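Local coordinates for KaiC-like domain-containing protein (Pyrococcus horikoshii, PDB 2EKD), which is of unknown function but belongs to the DUF257 family and may contain a KaiC-like domain, and in this structure packs against copies of itself, at the interface of chains A and B. Sequence-based numbering; all coordinates share one arbitrary frame. Chains: chain A/B, Hypothetical protein PH0250.

Contact 1: the interface of chains A and B. Residues chain A 165-166, 169; chain B 158-159, 162.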
# COMPACT_ATOMS: atom_id res chain seq x y z
N SER A 165 5.67 10.20 -4.01
CA SER A 165 6.27 10.77 -2.81
C SER A 165 7.75 11.09 -3.00
O SER A 165 8.24 12.10 -2.49
CB SER A 165 6.08 9.81 -1.64
OG SER A 165 6.41 10.44 -0.42
N PRO A 166 8.49 10.23 -3.73
CA PRO A 166 9.91 10.54 -3.92
C PRO A 166 10.11 11.87 -4.64
O PRO A 166 11.06 12.60 -4.35
CB PRO A 166 10.41 9.36 -4.74
CG PRO A 166 9.53 8.23 -4.29
CD PRO A 166 8.17 8.89 -4.25
N ASP A 169 9.96 14.99 -2.34
CA ASP A 169 11.19 15.18 -1.57
C ASP A 169 12.31 15.77 -2.42
O ASP A 169 13.12 16.55 -1.91
CB ASP A 169 11.63 13.85 -0.95
CG ASP A 169 10.82 13.49 0.28
OD1 ASP A 169 10.93 14.21 1.31
OD2 ASP A 169 10.05 12.50 0.22
N ASN B 158 14.39 9.87 2.12
CA ASN B 158 13.04 9.64 1.63
C ASN B 158 12.95 9.17 0.19
O ASN B 158 12.13 8.31 -0.13
CB ASN B 158 12.19 10.89 1.82
CG ASN B 158 11.99 11.23 3.28
OD1 ASN B 158 12.02 10.35 4.14
ND2 ASN B 158 11.78 12.51 3.57
N VAL B 159 13.78 9.74 -0.68
CA VAL B 159 13.76 9.34 -2.07
C VAL B 159 13.98 7.84 -2.19
O VAL B 159 13.27 7.15 -2.91
CB VAL B 159 14.84 10.08 -2.88
CG1 VAL B 159 14.96 9.48 -4.26
CG2 VAL B 159 14.49 11.56 -2.99
N LYS B 162 11.08 5.55 -0.11
CA LYS B 162 9.82 5.49 -0.83
C LYS B 162 9.90 4.80 -2.18
O LYS B 162 8.92 4.21 -2.64
CB LYS B 162 9.26 6.91 -0.98
CG LYS B 162 9.11 7.61 0.38
CD LYS B 162 8.73 9.07 0.22
CE LYS B 162 8.74 9.79 1.57
NZ LYS B 162 7.86 9.12 2.57
O HOH W 1 4.68 9.47 2.15
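A:Asp169 and B:Asn158 cross at about a right angle, their carboxylate and amide planes turned 47° apart. The amide nitrogen ND2 of B:Asn158 donates to the carboxylate oxygen OD1 of A:Asp169 at 3.0 Å, with 154° at the hydrogen. ND2 reaches OD1 from above the carboxylate plane, 53° out of it. The other oxygen, OD2, lies 3.3 Å from the methylene CE of B:Lys162; the ammonium NZ stays 4.7 Å from OD2, so any attraction is probably weak. Asparagine suits its place as a neutral donor facing an acid.

B:Lys162 works mainly through its long aliphatic stem. Its CB lies 3.6 Å from the ring carbon CG of A:Pro166, whose pucker turns that edge toward the lysine stem. Farther out, its methylenes run past A:Ser165, whose hydroxyl OG is anti to the backbone N. The lysine chain then bends at its last torsion (chi4 -55°), and NZ of B:Lys162 and OG of A:Ser165 each lie 3.2 Å from water 1, a long bridge between the chains. The CG2 methyl of B:Val159 lies 3.8 Å from the carbonyl oxygen O of A:Pro166 and more loosely beside CB of A:Asp169.

The patch joins the N-terminal part of helix 165-174 of chain A to helix 157-163 of chain B, at one end of the contact between the two subunits.

Contact 2: the interface of chains A and B. Residues chain A 169-170, 173; chain B 22, 55, 58, 122, 156.
Helix 165-174 of chain A projects A:Glu173 into a polar pocket of chain B lined by strands 17-22 and 149-156 and helices 51-61 and 121-127. Glutamate suits this place because its extended chain, with CG anti to the backbone N (chi1 -176°), carries two acceptor oxygens to different partners. OE1 receives the amide ND2 of B:Asn156 at 2.8 Å in a nearly straight bond, 176° at the hydrogen, approaching on the anti side of the carboxylate. The phenol OH of B:Tyr22 donates to OE2 at 2.7 Å from above the carboxylate plane, and the ring stands 79° to that plane. A tyrosine combines this donor with a ring edge against which CG of the glutamate rests.

OE2 also binds two waters. Water 2 lies 2.7 Å from OE2 and is shared with NH1 of B:Arg58; water 3 links OE2 to the imidazole NE2 of B:His122. The arginine's charge is therefore likely to steady the carboxylate through solvent. Beside this polar cluster, CD2 of A:Leu170 touches the imidazole edge of B:His122. Offset toward the rim over one face of the B:Arg58 guanidinium, the carbonyl oxygen O of A:Glu173 lies 3.2 Å from CZ without a hydrogen bond, since the N-H of NH1 points elsewhere.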
# COMPACT_ATOMS: atom_id res chain seq x y z
N ASP A 169 9.96 14.99 -2.34
CA ASP A 169 11.19 15.18 -1.57
C ASP A 169 12.31 15.77 -2.42
O ASP A 169 13.12 16.55 -1.91
CB ASP A 169 11.63 13.85 -0.95
CG ASP A 169 10.82 13.49 0.28
OD1 ASP A 169 10.93 14.21 1.31
OD2 ASP A 169 10.05 12.50 0.22
N LEU A 170 12.36 15.42 -3.70
CA LEU A 170 13.38 15.96 -4.60
C LEU A 170 13.14 17.45 -4.80
O LEU A 170 14.08 18.24 -4.81
CB LEU A 170 13.33 15.27 -5.97
CG LEU A 170 14.04 13.94 -6.16
CD1 LEU A 170 13.91 13.53 -7.61
CD2 LEU A 170 15.51 14.08 -5.77
N GLU A 173 14.05 19.50 -1.88
CA GLU A 173 15.52 19.55 -1.80
C GLU A 173 16.16 20.62 -2.69
O GLU A 173 17.11 21.30 -2.26
CB GLU A 173 16.13 18.20 -2.17
CG GLU A 173 17.65 18.14 -2.01
CD GLU A 173 18.25 16.80 -2.44
OE1 GLU A 173 17.57 15.76 -2.33
OE2 GLU A 173 19.43 16.78 -2.88
N TYR B 22 19.54 12.65 4.70
CA TYR B 22 18.91 13.94 4.89
C TYR B 22 17.61 13.97 4.12
O TYR B 22 17.30 13.03 3.39
CB TYR B 22 19.85 15.05 4.38
CG TYR B 22 20.09 15.05 2.87
CD1 TYR B 22 19.23 15.73 2.01
CD2 TYR B 22 21.19 14.40 2.32
CE1 TYR B 22 19.46 15.76 0.64
CE2 TYR B 22 21.44 14.43 0.95
CZ TYR B 22 20.57 15.11 0.11
OH TYR B 22 20.84 15.18 -1.24
N PHE B 55 23.83 21.76 -5.16
CA PHE B 55 24.30 22.15 -3.83
C PHE B 55 24.98 23.51 -3.94
O PHE B 55 24.75 24.42 -3.14
CB PHE B 55 25.30 21.12 -3.29
CG PHE B 55 24.67 19.95 -2.61
CD1 PHE B 55 23.75 19.14 -3.27
CD2 PHE B 55 24.99 19.64 -1.28
CE1 PHE B 55 23.16 18.05 -2.63
CE2 PHE B 55 24.41 18.54 -0.63
CZ PHE B 55 23.49 17.74 -1.31
N ARG B 58 22.57 26.51 -4.48
CA ARG B 58 21.80 26.78 -3.27
C ARG B 58 22.67 27.54 -2.27
O ARG B 58 22.22 28.49 -1.64
CB ARG B 58 21.30 25.47 -2.67
CG ARG B 58 19.79 25.34 -2.56
CD ARG B 58 19.34 23.93 -2.98
NE ARG B 58 19.97 22.93 -2.13
CZ ARG B 58 20.25 21.68 -2.50
NH1 ARG B 58 19.95 21.25 -3.72
NH2 ARG B 58 20.83 20.87 -1.64
N HIS B 122 21.04 8.84 -4.55
CA HIS B 122 19.61 8.57 -4.54
C HIS B 122 18.98 8.76 -5.92
O HIS B 122 17.96 8.15 -6.22
CB HIS B 122 18.89 9.45 -3.51
CG HIS B 122 19.13 10.92 -3.70
ND1 HIS B 122 20.24 11.56 -3.19
CD2 HIS B 122 18.41 11.86 -4.35
CE1 HIS B 122 20.19 12.84 -3.53
NE2 HIS B 122 19.09 13.05 -4.23
N ASN B 156 19.34 11.55 -0.07
CA ASN B 156 18.04 12.02 0.36
C ASN B 156 17.33 10.74 0.79
O ASN B 156 16.85 9.96 -0.05
CB ASN B 156 17.29 12.65 -0.81
CG ASN B 156 15.95 13.22 -0.40
OD1 ASN B 156 15.17 12.56 0.30
ND2 ASN B 156 15.66 14.44 -0.84
O HOH W 2 20.38 18.71 -4.50
O HOH W 3 19.55 15.47 -5.41

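Contact 3: the interface of chains A and B. Residues chain A 13, 16, 192; chain B 27, 61-63.
This is a mixed apolar and polar contact between loops of chain A and, in chain B, the end of helix 51-61 with its following loop and the loop of B:Arg27; it extends the contact between two copies of the protein, although the structure alone does not show that this pairing is the biological one. A:Ile192 provides its apolar centre. The branched side chain presents two arms: CG2 lies 3.8 Å from CA of B:Ala62, and CD1 meets the methyl CG1 of B:Val61 at 3.8 Å. The isoleucine and valine side chains cross at about a right angle, and the small alanine lets the CG2 arm come close to the backbone.

Along another side of A:Ile192, the guanidinium of B:Arg27 lays one face against its CA, offset toward the rim, while NH1 makes a weak hydrogen bond to O of A:Ile192 at 3.3 Å. A:Arg13 stretches out from CG to NE (chi2 -175°), bringing NH1 3.4 Å from O of B:Ala62 and 3.5 Å from O of B:Val61, without a listed hydrogen bond. Its guanidinium, probably positive, suits the carbonyls at the helix end. An alanine here would probably leave those two carbonyls without that nearby charge. Behind it, the backbone N of A:Arg13 donates to OE2 of A:Glu16 at 3.0 Å, tying the loop together.

In the fold, B:Val61 closes helix 51-61 and B:Ala62 and B:Gly63 continue into loop, while A:Ile192 follows strand 185-190.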
# COMPACT_ATOMS: atom_id res chain seq x y z
N ARG A 13 15.29 36.26 -0.88
CA ARG A 13 16.34 36.99 -1.58
C ARG A 13 16.12 36.82 -3.08
O ARG A 13 15.53 35.82 -3.52
CB ARG A 13 17.72 36.41 -1.27
CG ARG A 13 18.09 36.35 0.19
CD ARG A 13 19.52 35.88 0.32
NE ARG A 13 20.03 36.07 1.67
CZ ARG A 13 21.32 36.12 1.97
NH1 ARG A 13 22.23 36.00 1.01
NH2 ARG A 13 21.70 36.30 3.23
N GLU A 16 16.01 33.42 -5.37
CA GLU A 16 15.46 32.27 -4.66
C GLU A 16 14.36 31.59 -5.45
O GLU A 16 13.75 32.18 -6.34
CB GLU A 16 14.87 32.68 -3.30
CG GLU A 16 15.85 32.77 -2.15
CD GLU A 16 15.20 32.48 -0.81
OE1 GLU A 16 14.69 31.35 -0.63
OE2 GLU A 16 15.20 33.38 0.07
N ILE A 192 16.46 30.29 3.81
CA ILE A 192 17.90 30.58 3.86
C ILE A 192 18.28 31.22 5.20
O ILE A 192 19.44 31.23 5.60
CB ILE A 192 18.23 31.51 2.69
CG1 ILE A 192 18.33 30.70 1.39
CG2 ILE A 192 19.59 32.18 2.94
CD1 ILE A 192 18.56 31.59 0.17
N ARG B 27 18.54 21.07 4.34
CA ARG B 27 19.55 22.02 3.88
C ARG B 27 20.90 21.34 4.00
O ARG B 27 21.84 21.88 4.58
CB ARG B 27 19.56 23.30 4.73
CG ARG B 27 18.27 24.09 4.68
CD ARG B 27 18.51 25.48 5.23
NE ARG B 27 19.35 26.28 4.33
CZ ARG B 27 19.92 27.43 4.67
NH1 ARG B 27 19.76 27.92 5.89
NH2 ARG B 27 20.65 28.09 3.77
N VAL B 61 23.30 31.21 -3.54
CA VAL B 61 22.18 32.10 -3.27
C VAL B 61 22.11 32.45 -1.78
O VAL B 61 21.72 33.54 -1.37
CB VAL B 61 20.87 31.42 -3.70
CG1 VAL B 61 19.69 32.35 -3.41
CG2 VAL B 61 20.89 31.11 -5.18
N ALA B 62 22.45 31.46 -0.95
CA ALA B 62 22.42 31.68 0.50
C ALA B 62 23.47 32.71 0.94
O ALA B 62 23.54 33.11 2.09
CB ALA B 62 22.68 30.34 1.19
N GLY B 63 24.34 33.10 -0.02
CA GLY B 63 25.31 34.15 0.28
C GLY B 63 26.67 33.59 0.70
O GLY B 63 27.57 34.30 1.11

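Contacts 1 and 2 are neighbours, their C-alpha centres about 10 Å apart, and both draw on helix 165-174 of chain A, with A:Asp169 common to the two. Contact 2 lies about 15 Å from contact 3, and helix 51-61 of chain B serves both. Contacts 1 and 3 are about 23 Å apart, so the three form a strip with contact 2 in the middle. Different faces of the protein meet along it, since the whole interface is not an exact two-fold. Such spread-out grips would probably limit rocking between neighbours in the six-chain deposited assembly, whose biological relevance the structure alone does not show.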